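Local coordinates for protein 3-ketosteroid-delta4-5alpha-dehydrogenase (Rhodococcus jostii, PDB 4AT2) that probably catalyses the FAD-dependent introduction of a double bond at carbons 4 and 5 of 3-keto-5alpha-steroids during steroid catabolism, at residues A[157-170]-A[181-195]. Sequence-based numbering, arbitrary orientation.
Sequences EPPFDDGLMYSGGE and PAPRGHVPQMDGKRT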
loop_
_atom_site.group_PDB
_atom_site.type_symbol
_atom_site.label_atom_id
_atom_site.label_comp_id
_atom_site.label_asym_id
_atom_site.label_seq_id
_atom_site.Cartn_x
_atom_site.Cartn_y
_atom_site.Cartn_z
ATOM N N GLU A 157 21.031 4.422 -16.998
ATOM C CA GLU A 157 20.898 5.562 -17.910
ATOM C C GLU A 157 21.869 5.431 -19.090
ATOM O O GLU A 157 22.769 4.589 -19.064
ATOM C CB GLU A 157 21.097 6.898 -17.175
ATOM C CG GLU A 157 22.263 6.962 -16.215
ATOM C CD GLU A 157 22.253 8.238 -15.378
ATOM O OE1 GLU A 157 22.426 9.333 -15.958
ATOM O OE2 GLU A 157 22.072 8.151 -14.142
ATOM N N PRO A 158 21.673 6.240 -20.147
ATOM C CA PRO A 158 22.613 6.152 -21.263
ATOM C C PRO A 158 24.001 6.597 -20.776
ATOM O O PRO A 158 24.094 7.631 -20.110
ATOM C CB PRO A 158 22.041 7.152 -22.280
ATOM C CG PRO A 158 20.615 7.352 -21.884
ATOM C CD PRO A 158 20.621 7.245 -20.389
ATOM N N PRO A 159 25.050 5.799 -21.046
ATOM C CA PRO A 159 26.421 6.188 -20.667
ATOM C C PRO A 159 26.898 7.430 -21.406
ATOM O O PRO A 159 27.752 8.162 -20.895
ATOM C CB PRO A 159 27.267 4.981 -21.085
ATOM C CG PRO A 159 26.416 4.198 -22.022
ATOM C CD PRO A 159 25.007 4.413 -21.543
ATOM N N PHE A 160 26.340 7.657 -22.591
ATOM C CA PHE A 160 26.710 8.798 -23.415
ATOM C C PHE A 160 25.514 9.746 -23.546
ATOM O O PHE A 160 24.581 9.695 -22.735
ATOM C CB PHE A 160 27.246 8.304 -24.767
ATOM C CG PHE A 160 28.267 7.196 -24.644
ATOM C CD1 PHE A 160 29.507 7.434 -24.043
ATOM C CD2 PHE A 160 27.994 5.911 -25.119
ATOM C CE1 PHE A 160 30.449 6.415 -23.920
ATOM C CE2 PHE A 160 28.936 4.890 -25.003
ATOM C CZ PHE A 160 30.162 5.143 -24.403
ATOM N N ASP A 161 25.525 10.611 -24.551
ATOM C CA ASP A 161 24.475 11.624 -24.650
ATOM C C ASP A 161 23.294 11.178 -25.510
ATOM O O ASP A 161 22.605 12.012 -26.082
ATOM C CB ASP A 161 25.047 12.975 -25.135
ATOM C CG ASP A 161 25.645 12.901 -26.532
ATOM O OD1 ASP A 161 25.920 11.781 -27.008
ATOM O OD2 ASP A 161 25.849 13.978 -27.154
ATOM N N ASP A 162 23.063 9.868 -25.593
ATOM C CA ASP A 162 21.949 9.341 -26.387
ATOM C C ASP A 162 20.599 9.770 -25.835
ATOM O O ASP A 162 20.442 9.999 -24.628
ATOM C CB ASP A 162 22.046 7.825 -26.509
ATOM C CG ASP A 162 23.291 7.402 -27.252
ATOM O OD1 ASP A 162 23.448 7.796 -28.429
ATOM O OD2 ASP A 162 24.133 6.711 -26.655
ATOM N N GLY A 163 19.627 9.906 -26.730
ATOM C CA GLY A 163 18.334 10.459 -26.359
ATOM C C GLY A 163 17.228 9.466 -26.066
ATOM O O GLY A 163 16.200 9.837 -25.510
ATOM N N LEU A 164 17.416 8.202 -26.440
ATOM C CA LEU A 164 16.339 7.220 -26.270
ATOM C C LEU A 164 16.854 5.905 -25.698
ATOM O O LEU A 164 17.922 5.419 -26.088
ATOM C CB LEU A 164 15.602 6.998 -27.609
ATOM C CG LEU A 164 14.312 6.164 -27.628
ATOM C CD1 LEU A 164 13.166 6.878 -26.920
ATOM C CD2 LEU A 164 13.928 5.881 -29.074
ATOM N N MET A 165 16.095 5.345 -24.759
ATOM C CA MET A 165 16.493 4.110 -24.078
ATOM C C MET A 165 15.247 3.463 -23.495
ATOM O O MET A 165 14.318 4.166 -23.107
ATOM C CB MET A 165 17.491 4.453 -22.964
ATOM C CG MET A 165 18.119 3.265 -22.262
ATOM S SD MET A 165 19.381 3.842 -21.099
ATOM C CE MET A 165 19.635 2.355 -20.140
ATOM N N TYR A 166 15.212 2.131 -23.462
ATOM C CA TYR A 166 14.181 1.432 -22.689
ATOM C C TYR A 166 14.328 1.790 -21.224
ATOM O O TYR A 166 15.442 1.846 -20.701
ATOM C CB TYR A 166 14.275 -0.091 -22.854
ATOM C CG TYR A 166 13.638 -0.596 -24.131
ATOM C CD1 TYR A 166 12.247 -0.727 -24.231
ATOM C CD2 TYR A 166 14.422 -0.940 -25.241
ATOM C CE1 TYR A 166 11.650 -1.197 -25.396
ATOM C CE2 TYR A 166 13.833 -1.407 -26.414
ATOM C CZ TYR A 166 12.452 -1.532 -26.484
ATOM O OH TYR A 166 11.856 -1.988 -27.646
ATOM N N SER A 167 13.201 2.022 -20.552
ATOM C CA SER A 167 13.258 2.550 -19.184
ATOM C C SER A 167 12.184 1.985 -18.247
ATOM O O SER A 167 12.074 2.425 -17.096
ATOM C CB SER A 167 13.210 4.098 -19.214
ATOM O OG SER A 167 11.907 4.585 -19.511
ATOM N N GLY A 168 11.399 1.025 -18.734
ATOM C CA GLY A 168 10.282 0.496 -17.948
ATOM C C GLY A 168 10.062 -1.006 -17.984
ATOM O O GLY A 168 9.085 -1.498 -17.411
ATOM N N GLY A 169 10.952 -1.739 -18.650
ATOM C CA GLY A 169 10.778 -3.189 -18.799
ATOM C C GLY A 169 9.877 -3.553 -19.972
ATOM O O GLY A 169 9.341 -4.663 -20.032
ATOM N N GLU A 170 9.723 -2.627 -20.918
ATOM C CA GLU A 170 8.847 -2.836 -22.085
ATOM C C GLU A 170 9.332 -4.002 -22.941
ATOM O O GLU A 170 8.529 -4.676 -23.585
ATOM C CB GLU A 170 8.790 -1.589 -22.977
ATOM C CG GLU A 170 8.200 -0.344 -22.327
ATOM C CD GLU A 170 9.220 0.469 -21.529
ATOM O OE1 GLU A 170 10.376 0.036 -21.339
ATOM O OE2 GLU A 170 8.844 1.567 -21.078
ATOM N N PRO A 181 6.911 -4.037 -27.503
ATOM C CA PRO A 181 7.999 -3.246 -26.912
ATOM C C PRO A 181 8.324 -1.991 -27.715
ATOM O O PRO A 181 8.434 -2.043 -28.942
ATOM C CB PRO A 181 9.191 -4.204 -26.959
ATOM C CG PRO A 181 8.562 -5.561 -26.851
ATOM C CD PRO A 181 7.294 -5.454 -27.659
ATOM N N ALA A 182 8.439 -0.874 -27.011
ATOM C CA ALA A 182 8.892 0.372 -27.605
ATOM C C ALA A 182 9.589 1.133 -26.489
ATOM O O ALA A 182 9.070 1.215 -25.376
ATOM C CB ALA A 182 7.717 1.186 -28.144
ATOM N N PRO A 183 10.778 1.673 -26.772
ATOM C CA PRO A 183 11.494 2.455 -25.774
ATOM C C PRO A 183 10.846 3.818 -25.639
ATOM O O PRO A 183 10.504 4.441 -26.652
ATOM C CB PRO A 183 12.907 2.551 -26.364
ATOM C CG PRO A 183 12.691 2.487 -27.847
ATOM C CD PRO A 183 11.536 1.530 -28.033
ATOM N N ARG A 184 10.694 4.276 -24.396
ATOM C CA ARG A 184 10.008 5.535 -24.127
ATOM C C ARG A 184 10.817 6.440 -23.207
ATOM O O ARG A 184 10.369 7.520 -22.856
ATOM C CB ARG A 184 8.619 5.249 -23.541
ATOM C CG ARG A 184 7.736 4.494 -24.536
ATOM C CD ARG A 184 6.279 4.402 -24.116
ATOM N NE ARG A 184 5.595 3.501 -25.046
ATOM C CZ ARG A 184 5.353 2.216 -24.801
ATOM N NH1 ARG A 184 5.680 1.667 -23.628
ATOM N NH2 ARG A 184 4.769 1.476 -25.737
ATOM N N GLY A 185 12.013 6.004 -22.815
ATOM C CA GLY A 185 12.878 6.870 -22.012
ATOM C C GLY A 185 13.563 7.906 -22.896
ATOM O O GLY A 185 14.574 7.601 -23.538
ATOM N N HIS A 186 13.008 9.122 -22.937
ATOM C CA HIS A 186 13.586 10.235 -23.712
ATOM C C HIS A 186 14.475 11.046 -22.817
ATOM O O HIS A 186 14.034 11.497 -21.769
ATOM C CB HIS A 186 12.483 11.115 -24.291
ATOM C CG HIS A 186 11.681 10.451 -25.387
ATOM N ND1 HIS A 186 10.936 9.338 -25.184
ATOM C CD2 HIS A 186 11.519 10.796 -26.721
ATOM C CE1 HIS A 186 10.328 9.004 -26.339
ATOM N NE2 HIS A 186 10.689 9.900 -27.277
ATOM N N VAL A 187 15.730 11.240 -23.212
ATOM C CA VAL A 187 16.726 11.830 -22.301
ATOM C C VAL A 187 17.349 13.052 -22.959
ATOM O O VAL A 187 17.905 12.942 -24.046
ATOM C CB VAL A 187 17.826 10.801 -21.934
ATOM C CG1 VAL A 187 18.793 11.362 -20.886
ATOM C CG2 VAL A 187 17.188 9.512 -21.423
ATOM N N PRO A 188 17.245 14.226 -22.318
ATOM C CA PRO A 188 17.832 15.413 -22.941
ATOM C C PRO A 188 19.338 15.278 -23.160
ATOM O O PRO A 188 20.025 14.598 -22.398
ATOM C CB PRO A 188 17.520 16.524 -21.934
ATOM C CG PRO A 188 16.254 16.072 -21.290
ATOM C CD PRO A 188 16.419 14.586 -21.146
ATOM N N GLN A 189 19.830 15.932 -24.208
ATOM C CA GLN A 189 21.227 15.838 -24.605
ATOM C C GLN A 189 22.075 16.705 -23.687
ATOM O O GLN A 189 21.848 17.912 -23.568
ATOM C CB GLN A 189 21.393 16.271 -26.065
ATOM C CG GLN A 189 22.771 15.987 -26.653
ATOM C CD GLN A 189 22.882 16.399 -28.111
ATOM O OE1 GLN A 189 22.024 17.113 -28.643
ATOM N NE2 GLN A 189 23.941 15.943 -28.771
ATOM N N MET A 190 23.047 16.070 -23.043
ATOM C CA MET A 190 23.906 16.723 -22.073
ATOM C C MET A 190 25.197 15.929 -21.917
ATOM O O MET A 190 25.172 14.697 -21.885
ATOM C CB MET A 190 23.184 16.809 -20.731
ATOM C CG MET A 190 23.913 17.598 -19.666
ATOM S SD MET A 190 22.909 17.664 -18.175
ATOM C CE MET A 190 24.135 18.230 -16.990
ATOM N N ASP A 191 26.318 16.643 -21.831
ATOM C CA ASP A 191 27.613 16.021 -21.541
ATOM C C ASP A 191 27.950 16.075 -20.050
ATOM O O ASP A 191 27.548 17.008 -19.341
ATOM C CB ASP A 191 28.723 16.690 -22.351
ATOM C CG ASP A 191 28.581 16.448 -23.846
ATOM O OD1 ASP A 191 28.375 15.282 -24.252
ATOM O OD2 ASP A 191 28.682 17.430 -24.611
ATOM N N GLY A 192 28.691 15.069 -19.587
ATOM C CA GLY A 192 29.133 14.996 -18.194
ATOM C C GLY A 192 27.989 14.986 -17.198
ATOM O O GLY A 192 28.031 15.702 -16.197
ATOM N N LYS A 193 26.966 14.178 -17.481
ATOM C CA LYS A 193 25.796 14.055 -16.605
ATOM C C LYS A 193 26.191 13.382 -15.291
ATOM O O LYS A 193 26.817 12.318 -15.293
ATOM C CB LYS A 193 24.672 13.265 -17.292
ATOM C CG LYS A 193 24.152 13.886 -18.586
ATOM C CD LYS A 193 23.078 13.024 -19.244
ATOM C CE LYS A 193 23.670 11.825 -19.977
ATOM N NZ LYS A 193 22.635 10.825 -20.368
ATOM N N ARG A 194 25.841 14.019 -14.173
ATOM C CA ARG A 194 26.160 13.489 -12.843
ATOM C C ARG A 194 24.915 13.430 -11.961
ATOM O O ARG A 194 24.593 14.392 -11.251
ATOM C CB ARG A 194 27.276 14.304 -12.166
ATOM C CG ARG A 194 28.538 14.444 -13.002
ATOM C CD ARG A 194 29.724 14.948 -12.194
ATOM N NE ARG A 194 30.774 15.489 -13.063
ATOM C CZ ARG A 194 31.635 14.757 -13.772
ATOM N NH1 ARG A 194 31.593 13.428 -13.731
ATOM N NH2 ARG A 194 32.543 15.359 -14.529
ATOM N N THR A 195 24.219 12.294 -12.024
ATOM C CA THR A 195 22.987 12.071 -11.260
ATOM C C THR A 195 23.244 12.296 -9.765
ATOM O O THR A 195 24.197 11.752 -9.197
ATOM C CB THR A 195 22.410 10.659 -11.532
ATOM O OG1 THR A 195 22.175 10.500 -12.937
ATOM C CG2 THR A 195 21.095 10.443 -10.793
HETATM O O HOH W 1 20.995 10.174 -18.245
HETATM O O HOH W 2 19.966 13.230 -25.885
HETATM O O HOH W 3 21.548 12.091 -22.735
HETATM O O HOH W 4 10.908 3.227 -21.762
#
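M165 and G185 exchange two backbone hydrogen bonds, M165 N to G185 O and G185 N to M165 O, both 3.0 Å. V187 N adds a shorter one to G163 O, 2.7 Å. These bonds make a short antiparallel ladder in which L164 and H186 form the non-hydrogen-bonded pair.

Two CH-pi contacts pack against it: L164 on H186 within the ladder, P183 on Y166 just beyond its M165–G185 end. P183 CB sits over the centre of the Y166 ring, 3.8 Å from its centroid. With CG of L164 swung anti to the backbone N (chi1 -171°), CD1 comes over one face of the H186 imidazole, offset toward the rim, and CD2 meets P183 CG. The H186 ring is fixed in rotation by ND1 to R184 O, in the ring plane, and by NE2 to T93.

Polar side chains close the other end. T195 OG1 donates to the syn lone pair of E157 OE2 at 2.6 Å. E157 touches the bound androstenedione and T195 the FAD, so this bond ties the steroid pocket to the flavin pocket. K193 is bent at chi3 (-77°); NZ gives a weak bond to F160 O and binds two waters, one held by E157 OE1. Near the surface, Q189 NE2 meets D161 OD2 from above the carboxylate plane (3.2 Å, nearly straight), while D161 OD1 pairs with K147.

A further water joins R184 N, S167 OG and E170 OE2. S167 OG also bonds S488 O, and E170 OE2 also bonds Y88 OH. R184 is salt-bridged to D103.

Strand 185-186 is the middle of a three-stranded antiparallel sheet, between 164-165 and 87-88. L164 and H186 pack on helix 94-98, and R184 and E170 on helix 105-115.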